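Local coordinates for SxtG (Microseira wollei, PDB 6U1R), which is an amidinotransferase of the saxitoxin biosynthetic pathway that transfers an amidino group to its substrate and shows substrate promiscuity, at the interface of chains A and B. Numbering follows the deposited sequence. Chains: chain A/B, SxtG.

The interface of chains A and B. Residues chain A 121-123, 157, 184, 186; chain B 111, 161.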
loop_
_atom_site.group_PDB
_atom_site.type_symbol
_atom_site.label_atom_id
_atom_site.label_comp_id
_atom_site.label_asym_id
_atom_site.label_seq_id
_atom_site.Cartn_x
_atom_site.Cartn_y
_atom_site.Cartn_z
ATOM N N THR A 121 3.099 -15.529 4.344
ATOM C CA THR A 121 1.739 -15.035 4.405
ATOM C C THR A 121 0.825 -16.220 4.705
ATOM O O THR A 121 1.282 -17.378 4.755
ATOM C CB THR A 121 1.315 -14.390 3.082
ATOM O OG1 THR A 121 1.104 -15.418 2.100
ATOM C CG2 THR A 121 2.381 -13.431 2.556
ATOM N N PRO A 122 -0.473 -15.988 4.865
ATOM C CA PRO A 122 -1.391 -17.117 5.081
ATOM C C PRO A 122 -1.433 -18.092 3.916
ATOM O O PRO A 122 -1.891 -19.226 4.093
ATOM C CB PRO A 122 -2.747 -16.426 5.304
ATOM C CG PRO A 122 -2.362 -15.081 5.912
ATOM C CD PRO A 122 -1.118 -14.692 5.116
ATOM N N ALA A 123 -0.940 -17.703 2.733
ATOM C CA ALA A 123 -1.059 -18.522 1.534
ATOM C C ALA A 123 0.258 -19.066 0.983
ATOM O O ALA A 123 0.221 -19.986 0.161
ATOM C CB ALA A 123 -1.740 -17.716 0.418
ATOM N N TYR A 157 8.554 -8.818 -1.217
ATOM C CA TYR A 157 7.379 -8.309 -0.507
ATOM C C TYR A 157 7.730 -7.253 0.533
ATOM O O TYR A 157 6.917 -6.360 0.817
ATOM C CB TYR A 157 6.698 -9.471 0.207
ATOM C CG TYR A 157 5.181 -9.458 0.290
ATOM C CD1 TYR A 157 4.398 -9.373 -0.849
ATOM C CD2 TYR A 157 4.548 -9.634 1.507
ATOM C CE1 TYR A 157 3.019 -9.432 -0.762
ATOM C CE2 TYR A 157 3.192 -9.697 1.610
ATOM C CZ TYR A 157 2.423 -9.610 0.472
ATOM O OH TYR A 157 1.053 -9.681 0.629
ATOM N N GLN A 184 -1.848 -10.004 -2.916
ATOM C CA GLN A 184 -1.922 -11.293 -2.238
ATOM C C GLN A 184 -0.877 -12.267 -2.771
ATOM O O GLN A 184 -0.351 -13.090 -2.011
ATOM C CB GLN A 184 -3.324 -11.898 -2.410
ATOM C CG GLN A 184 -4.444 -11.076 -1.794
ATOM C CD GLN A 184 -5.799 -11.775 -1.845
ATOM O OE1 GLN A 184 -6.413 -11.916 -2.911
ATOM N NE2 GLN A 184 -6.257 -12.236 -0.699
ATOM N N PHE A 186 -1.284 -14.837 -4.693
ATOM C CA PHE A 186 -1.723 -16.214 -4.859
ATOM C C PHE A 186 -1.173 -16.809 -6.159
ATOM O O PHE A 186 -0.775 -16.105 -7.097
ATOM C CB PHE A 186 -3.259 -16.292 -4.897
ATOM C CG PHE A 186 -3.955 -15.979 -3.594
ATOM C CD1 PHE A 186 -3.261 -15.728 -2.415
ATOM C CD2 PHE A 186 -5.342 -15.951 -3.556
ATOM C CE1 PHE A 186 -3.944 -15.463 -1.229
ATOM C CE2 PHE A 186 -6.018 -15.697 -2.376
ATOM C CZ PHE A 186 -5.322 -15.458 -1.216
ATOM N N LYS B 111 -15.200 -13.051 1.476
ATOM C CA LYS B 111 -14.668 -14.359 1.115
ATOM C C LYS B 111 -14.242 -15.112 2.375
ATOM O O LYS B 111 -13.557 -14.534 3.223
ATOM C CB LYS B 111 -13.478 -14.191 0.179
ATOM C CG LYS B 111 -12.968 -15.479 -0.460
ATOM C CD LYS B 111 -12.399 -15.201 -1.847
ATOM C CE LYS B 111 -11.304 -16.184 -2.226
ATOM N NZ LYS B 111 -9.957 -15.555 -2.098
ATOM N N TRP B 161 -7.538 -9.398 3.253
ATOM C CA TRP B 161 -7.577 -10.463 2.244
ATOM C C TRP B 161 -8.994 -10.965 1.984
ATOM O O TRP B 161 -9.339 -11.315 0.843
ATOM C CB TRP B 161 -6.660 -11.620 2.665
ATOM C CG TRP B 161 -5.218 -11.372 2.293
ATOM C CD1 TRP B 161 -4.651 -10.173 2.021
ATOM C CD2 TRP B 161 -4.191 -12.355 2.119
ATOM N NE1 TRP B 161 -3.330 -10.338 1.671
ATOM C CE2 TRP B 161 -3.022 -11.669 1.728
ATOM C CE3 TRP B 161 -4.154 -13.753 2.236
ATOM C CZ2 TRP B 161 -1.816 -12.325 1.465
ATOM C CZ3 TRP B 161 -2.961 -14.409 1.981
ATOM C CH2 TRP B 161 -1.802 -13.696 1.595
HETATM O O HOH W 1 -1.488 -8.156 1.151
HETATM O O HOH W 2 -8.475 -13.963 -0.143
HETATM O O HOH W 3 -8.706 -13.225 -3.466
#
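The indole of B:Trp161, carried on the 3-10 helix 159-163, is inserted into a pocket of chain A lined by A:Thr121, A:Pro122, A:Ala123, A:Gln184 and A:Phe186. A broad, flat indole can pack against different groups along its rim and over a face. CZ3 of B:Trp161 lies 3.6 Å from CD of A:Pro122, whose rigid ring offers a firm apolar wall, and the small methyl of A:Ala123 packs near the same atom. A:Phe186 turns an apolar phenyl edge towards the indole, planes 84° apart, its CE1 3.5 Å from CZ3. At the leading end, CH2 of B:Trp161 touches CB of A:Thr121; the threonine hydroxyl OG1 accepts a hydrogen bond from N of A:Ala123 (3.1 Å), which probably helps to fix the turn.

A:Gln184 suits the indole face with an aliphatic stem, CG near CE2, and an amide for the waters. With the chain extended beyond CG (chi2 -174°), the amide stands nearly upright on that face, NE2 3.3 Å from CG of B:Trp161 and near the rim, where water 2 joins it to the backbone O of B:Trp161. As modelled, NZ of the poorly ordered B:Lys111, on its long chain, also meets water 2, and water 3 may link it to OE1. The A/B interface is two-fold symmetric, so this patch has a twin; the structure alone does not show whether the dimer forms in solution. On the opposite rim, the far-reaching phenol OH of A:Tyr157 meets water 1, which NE1 of B:Trp161 contacts at 2.9 Å, nearly straight at 173°.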